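Local coordinates for protein GH62 hydrolase (Scytalidium thermophilum, PDB 4PVA) that probably releases alpha-L-arabinofuranosyl side groups from arabinoxylan by hydrolysis, as a family 62 glycoside hydrolase, at residues 43-48 / 61-66; 141-146 / 202-207. All blocks are in the same frame, centred on the assembly; numbering follows the deposited sequence. Where two conformers were deposited one is given.

Interaction 1: 43-48 / 61-66; sequences AGIKDP and ASTAKS. With PO4 (phosphate ion), chain F; PO4 (phosphate ion), chain D.
A classic beta bulge sets Ala-43 and Gly-44 together against Ala-64, at the open end of the antiparallel hairpin of strands 44-53 and 56-65 within one blade of the five-bladed propeller common to this family. Ala-64 O is held by two donors: Gly-44 N at 3.0 Å, with the N-H close to straight (165°), and Ala-43 N at 2.9 Å, more bent (138°). Gly-44 O takes back the N-H of Ala-64. Further along, Lys-46 and Ser-62 form a second hydrogen-bonded pair, each using both N and O. Between them Ile-45 and Thr-63 make a non-hydrogen-bonded pair, their side chains lying alongside each other; Ile-45 CG2 also reaches Ala-61 CB at 3.9 Å. Ile-45 bonds through its backbone to Trp-335, and Thr-63 to Asn-70.

On the other face Lys-46 passes over Ala-64, CD to CB 3.6 Å, then bends at chi3 (75°), which carries NZ to O3 of one phosphate ion at 2.7 Å; Tyr-69 OH is a second partner. Gln-320 and His-295, which touch Lys-46 and Asp-47 respectively, also hydrogen-bond phosphate. Near the bulge, Lys-65, extended beyond CG, brings NZ to O2 of the other phosphate at 2.8 Å, and also bonds to Arg-40 O. Both ions probably come from the crystallisation liquor. Buried Asp-47 has its backbone N on Gln-320 OE1. Ser-62 OG accepts from Ala-102 N of strand 101-108 and donates to the syn lone pair of Asp-47 OD1 at 2.7 Å.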
loop_
_atom_site.group_PDB
_atom_site.type_symbol
_atom_site.label_atom_id
_atom_site.label_comp_id
_atom_site.label_asym_id
_atom_site.label_seq_id
_atom_site.Cartn_x
_atom_site.Cartn_y
_atom_site.Cartn_z
ATOM N N ALA A 43 -13.391 12.297 -7.971
ATOM C CA ALA A 43 -12.445 12.680 -9.020
ATOM C C ALA A 43 -11.463 11.539 -9.336
ATOM O O ALA A 43 -11.134 11.282 -10.499
ATOM C CB ALA A 43 -11.703 13.955 -8.653
ATOM N N GLY A 44 -10.893 10.913 -8.293
ATOM C CA GLY A 44 -9.873 9.889 -8.435
ATOM C C GLY A 44 -10.204 8.648 -7.641
ATOM O O GLY A 44 -10.744 8.732 -6.538
ATOM N N ILE A 45 -9.838 7.494 -8.205
ATOM C CA ILE A 45 -9.779 6.241 -7.452
ATOM C C ILE A 45 -8.316 5.918 -7.269
ATOM O O ILE A 45 -7.538 5.899 -8.215
ATOM C CB ILE A 45 -10.524 5.089 -8.166
ATOM C CG1 ILE A 45 -11.997 5.486 -8.431
ATOM C CG2 ILE A 45 -10.507 3.837 -7.319
ATOM C CD1 ILE A 45 -12.821 5.637 -7.190
ATOM N N LYS A 46 -7.963 5.669 -6.001
ATOM C CA LYS A 46 -6.594 5.746 -5.554
ATOM C C LYS A 46 -6.179 4.596 -4.651
ATOM O O LYS A 46 -6.999 3.927 -4.034
ATOM C CB LYS A 46 -6.361 7.037 -4.780
ATOM C CG LYS A 46 -6.547 8.284 -5.615
ATOM C CD LYS A 46 -6.165 9.551 -4.876
ATOM C CE LYS A 46 -4.669 9.720 -4.750
ATOM N NZ LYS A 46 -4.350 10.969 -4.039
ATOM N N ASP A 47 -4.870 4.396 -4.577
ATOM C CA ASP A 47 -4.201 3.652 -3.514
ATOM C C ASP A 47 -4.861 2.321 -3.187
ATOM O O ASP A 47 -5.414 2.125 -2.109
ATOM C CB ASP A 47 -3.920 4.536 -2.300
ATOM C CG ASP A 47 -5.112 5.115 -1.643
ATOM O OD1 ASP A 47 -6.046 4.342 -1.283
ATOM O OD2 ASP A 47 -5.117 6.369 -1.397
ATOM N N PRO A 48 -4.766 1.353 -4.111
ATOM C CA PRO A 48 -5.456 0.076 -3.901
ATOM C C PRO A 48 -4.693 -0.889 -3.008
ATOM O O PRO A 48 -3.456 -0.896 -2.977
ATOM C CB PRO A 48 -5.537 -0.479 -5.326
ATOM C CG PRO A 48 -4.290 0.026 -5.962
ATOM C CD PRO A 48 -4.114 1.414 -5.425
ATOM N N ALA A 61 -9.910 0.611 -2.051
ATOM C CA ALA A 61 -9.287 1.788 -2.619
ATOM C C ALA A 61 -9.850 3.042 -1.978
ATOM O O ALA A 61 -10.895 2.983 -1.305
ATOM C CB ALA A 61 -9.492 1.834 -4.136
ATOM N N SER A 62 -9.194 4.177 -2.174
ATOM C CA SER A 62 -9.716 5.435 -1.692
ATOM C C SER A 62 -10.381 6.188 -2.783
ATOM O O SER A 62 -9.994 6.148 -3.942
ATOM C CB SER A 62 -8.651 6.298 -1.094
ATOM O OG SER A 62 -8.064 5.606 0.025
ATOM N N THR A 63 -11.426 6.894 -2.406
ATOM C CA THR A 63 -12.065 7.897 -3.245
ATOM C C THR A 63 -11.475 9.241 -2.892
ATOM O O THR A 63 -11.296 9.559 -1.711
ATOM C CB THR A 63 -13.598 7.903 -3.065
ATOM O OG1 THR A 63 -13.909 8.205 -1.691
ATOM C CG2 THR A 63 -14.174 6.585 -3.426
ATOM N N ALA A 64 -11.172 10.053 -3.909
ATOM C CA ALA A 64 -10.613 11.366 -3.696
ATOM C C ALA A 64 -11.378 12.398 -4.486
ATOM O O ALA A 64 -11.664 12.174 -5.661
ATOM C CB ALA A 64 -9.163 11.368 -4.123
ATOM N N LYS A 65 -11.646 13.521 -3.840
ATOM C CA LYS A 65 -12.198 14.705 -4.504
ATOM C C LYS A 65 -11.724 15.876 -3.654
ATOM O O LYS A 65 -11.214 15.697 -2.572
ATOM C CB LYS A 65 -13.729 14.624 -4.651
ATOM C CG LYS A 65 -14.430 14.194 -3.378
ATOM C CD LYS A 65 -15.950 14.170 -3.567
ATOM C CE LYS A 65 -16.635 13.544 -2.369
ATOM N NZ LYS A 65 -18.119 13.581 -2.446
ATOM N N SER A 66 -11.959 17.090 -4.131
ATOM C CA SER A 66 -11.578 18.250 -3.340
ATOM C C SER A 66 -12.228 18.261 -1.952
ATOM O O SER A 66 -11.627 18.708 -1.006
ATOM C CB SER A 66 -11.831 19.542 -4.119
ATOM O OG SER A 66 -10.885 19.612 -5.191
HETATM P P PO4 F . -0.927 9.968 -2.954
HETATM O O1 PO4 F . 0.246 9.753 -3.939
HETATM O O2 PO4 F . -0.334 10.364 -1.584
HETATM O O3 PO4 F . -1.713 11.154 -3.464
HETATM O O4 PO4 F . -1.713 8.746 -2.868
HETATM P P PO4 D . -18.442 10.750 -0.025
HETATM O O1 PO4 D . -17.273 10.843 0.944
HETATM O O2 PO4 D . -19.147 12.076 -0.289
HETATM O O3 PO4 D . -17.895 10.291 -1.316
HETATM O O4 PO4 D . -19.449 9.772 0.528
#

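Interaction 2: 141-146 / 202-207; sequences EVFYPN and RGMSEP
Phe-143 and Met-204 are the nearest backbone neighbours here, with CA atoms 6.5 Å apart, too far for a direct backbone pairing. Segment 141-146 leaves its short strand at Val-142 and turns through Phe-143, while 202-207 is irregular throughout. Two waters bridge the backbones, and both donate to Phe-143 O, which is thereby gripped twice. Water 1 lies 2.7 Å from Phe-143 O and accepts from Met-204 N at 2.9 Å; water 2 lies 2.9 Å from Phe-143 O and gives its other hydrogen to Met-204 O at 2.8 Å. Both polar backbone atoms of Met-204 are thus linked to one carbonyl oxygen.

The side chain of Met-204, a selenomethionine, points toward the other segment and lies alongside that of Phe-143. Its chi1 of -72° sets CG anti to the carbonyl carbon, where it approaches Phe-143 ring atom CD1 obliquely at 4.0 Å.

In the five-bladed propeller of this family the contact lies between two consecutive blades: strand 141-142 is the last of the sheet that starts at 101-108, and 202-207 links the last two strands of the sheet that starts at 162-168. Leu-181 of that second sheet touches Phe-143, Tyr-144 and Met-204 alike.

Tyr-144 makes the remaining contacts, with Ser-205 and Pro-207 as well as Met-204. Its CE1 edge meets Ser-205 O, in the plane of the ring, at 3.6 Å, and the same ring atom comes near Met-204 CB. Beyond it OH passes Pro-207 CG at 3.9 Å, the proline ring being set at a slant to the phenol. The hydroxyl is hydrogen-bonded to Ser-193 OG of strand 189-196, and that same OG bonds to Ser-205 O.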
loop_
_atom_site.group_PDB
_atom_site.type_symbol
_atom_site.label_atom_id
_atom_site.label_comp_id
_atom_site.label_asym_id
_atom_site.label_seq_id
_atom_site.Cartn_x
_atom_site.Cartn_y
_atom_site.Cartn_z
ATOM N N GLU A 141 -10.346 2.138 15.039
ATOM C CA GLU A 141 -9.583 2.222 16.286
ATOM C C GLU A 141 -8.131 2.459 15.932
ATOM O O GLU A 141 -7.679 2.045 14.878
ATOM C CB GLU A 141 -9.729 0.941 17.088
ATOM C CG GLU A 141 -11.029 0.885 17.865
ATOM C CD GLU A 141 -10.991 1.839 19.043
ATOM O OE1 GLU A 141 -10.345 1.489 20.032
ATOM O OE2 GLU A 141 -11.543 2.946 18.960
ATOM N N VAL A 142 -7.399 3.135 16.794
ATOM C CA VAL A 142 -6.057 3.617 16.454
ATOM C C VAL A 142 -4.962 2.786 17.104
ATOM O O VAL A 142 -5.136 2.198 18.185
ATOM C CB VAL A 142 -5.881 5.109 16.754
ATOM C CG1 VAL A 142 -6.882 5.898 15.924
ATOM C CG2 VAL A 142 -5.982 5.413 18.239
ATOM N N PHE A 143 -3.821 2.697 16.425
ATOM C CA PHE A 143 -2.658 2.000 16.949
ATOM C C PHE A 143 -1.930 2.784 18.037
ATOM O O PHE A 143 -1.178 2.176 18.795
ATOM C CB PHE A 143 -1.657 1.637 15.825
ATOM C CG PHE A 143 -2.117 0.529 14.927
ATOM C CD1 PHE A 143 -2.031 -0.774 15.330
ATOM C CD2 PHE A 143 -2.598 0.789 13.636
ATOM C CE1 PHE A 143 -2.406 -1.803 14.514
ATOM C CE2 PHE A 143 -2.991 -0.236 12.818
ATOM C CZ PHE A 143 -2.893 -1.535 13.245
ATOM N N TYR A 144 -2.050 4.103 18.032
ATOM C CA TYR A 144 -1.369 4.982 18.978
ATOM C C TYR A 144 -2.428 5.717 19.774
ATOM O O TYR A 144 -2.881 6.769 19.370
ATOM C CB TYR A 144 -0.431 5.956 18.275
ATOM C CG TYR A 144 0.639 5.274 17.417
ATOM C CD1 TYR A 144 1.848 4.859 17.968
ATOM C CD2 TYR A 144 0.442 5.074 16.055
ATOM C CE1 TYR A 144 2.834 4.289 17.183
ATOM C CE2 TYR A 144 1.414 4.491 15.256
ATOM C CZ TYR A 144 2.610 4.122 15.835
ATOM O OH TYR A 144 3.610 3.609 15.016
ATOM N N PRO A 145 -2.872 5.124 20.904
ATOM C CA PRO A 145 -4.025 5.671 21.648
ATOM C C PRO A 145 -3.880 7.127 22.091
ATOM O O PRO A 145 -4.899 7.820 22.241
ATOM C CB PRO A 145 -4.128 4.739 22.846
ATOM C CG PRO A 145 -3.493 3.486 22.426
ATOM C CD PRO A 145 -2.369 3.888 21.521
ATOM N N ASN A 146 -2.672 7.611 22.318
ATOM C CA ASN A 146 -2.497 8.996 22.783
ATOM C C ASN A 146 -2.325 9.983 21.662
ATOM O O ASN A 146 -2.229 11.181 21.943
ATOM C CB ASN A 146 -1.336 9.089 23.762
ATOM C CG ASN A 146 -1.598 8.276 24.992
ATOM O OD1 ASN A 146 -2.688 8.366 25.563
ATOM N ND2 ASN A 146 -0.668 7.417 25.348
ATOM N N ARG A 202 -2.600 -4.163 19.924
ATOM C CA ARG A 202 -2.171 -3.311 21.020
ATOM C C ARG A 202 -0.658 -3.284 21.193
ATOM O O ARG A 202 0.001 -4.206 20.761
ATOM C CB ARG A 202 -2.813 -3.753 22.361
ATOM C CG ARG A 202 -4.317 -3.790 22.321
ATOM C CD ARG A 202 -4.841 -4.286 23.677
ATOM N NE ARG A 202 -6.254 -4.546 23.679
ATOM C CZ ARG A 202 -7.178 -3.592 23.734
ATOM N NH1 ARG A 202 -6.824 -2.315 23.848
ATOM N NH2 ARG A 202 -8.465 -3.942 23.729
ATOM N N GLY A 203 -0.156 -2.250 21.849
ATOM C CA GLY A 203 1.197 -2.191 22.327
ATOM C C GLY A 203 2.233 -1.677 21.354
ATOM O O GLY A 203 3.409 -1.822 21.620
HETATM N N MSE A 204 1.832 -1.022 20.260
HETATM C CA MSE A 204 2.842 -0.485 19.307
HETATM C C MSE A 204 3.774 0.476 20.013
HETATM O O MSE A 204 3.352 1.381 20.715
HETATM C CB MSE A 204 2.193 0.220 18.100
HETATM C CG MSE A 204 1.541 -0.727 17.127
HETATM SE SE MSE A 204 2.921 -1.786 16.217
HETATM C CE MSE A 204 1.713 -2.910 15.166
ATOM N N SER A 205 5.061 0.254 19.858
ATOM C CA SER A 205 6.104 1.032 20.488
ATOM C C SER A 205 6.219 2.451 19.922
ATOM O O SER A 205 5.640 2.773 18.874
ATOM C CB SER A 205 7.439 0.334 20.243
ATOM O OG SER A 205 7.692 0.256 18.838
ATOM N N GLU A 206 7.019 3.288 20.558
ATOM C CA GLU A 206 7.345 4.593 19.974
ATOM C C GLU A 206 8.069 4.298 18.672
ATOM O O GLU A 206 8.905 3.412 18.606
ATOM C CB GLU A 206 8.258 5.417 20.894
ATOM C CG GLU A 206 8.719 6.769 20.339
ATOM C CD GLU A 206 7.654 7.863 20.332
ATOM O OE1 GLU A 206 7.944 8.991 19.735
ATOM O OE2 GLU A 206 6.566 7.554 20.955
ATOM N N PRO A 207 7.747 5.024 17.605
ATOM C CA PRO A 207 8.427 4.721 16.345
ATOM C C PRO A 207 9.888 5.083 16.379
ATOM O O PRO A 207 10.316 5.953 17.138
ATOM C CB PRO A 207 7.704 5.606 15.313
ATOM C CG PRO A 207 6.456 6.082 15.996
ATOM C CD PRO A 207 6.719 6.067 17.450
HETATM O O HOH W 1 -0.875 -0.468 19.364
HETATM O O HOH W 2 0.678 2.228 21.007
#

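In the fold
After strand 26-28, which joins the sheet of the C-terminal strand 336-341, the chain runs along 44-53, turns, and comes back along 56-65, so interaction 1 closes a tight hairpin with only 12 residues between its segments. Strand 68-76 and the short 88-89 complete that blade, and the next blade starts at 101-108. At its outer end interaction 2 opens, and it closes a much longer loop of 55 residues that includes helix 150-155 and strands 162-168, 178-184 and 189-196. The two contacts follow in series, neither nested nor crossed, with centres about 26 Å apart. Interaction 1 works inside a single blade; interaction 2 ties the sheet that begins at 101-108 to the one that begins at 162-168.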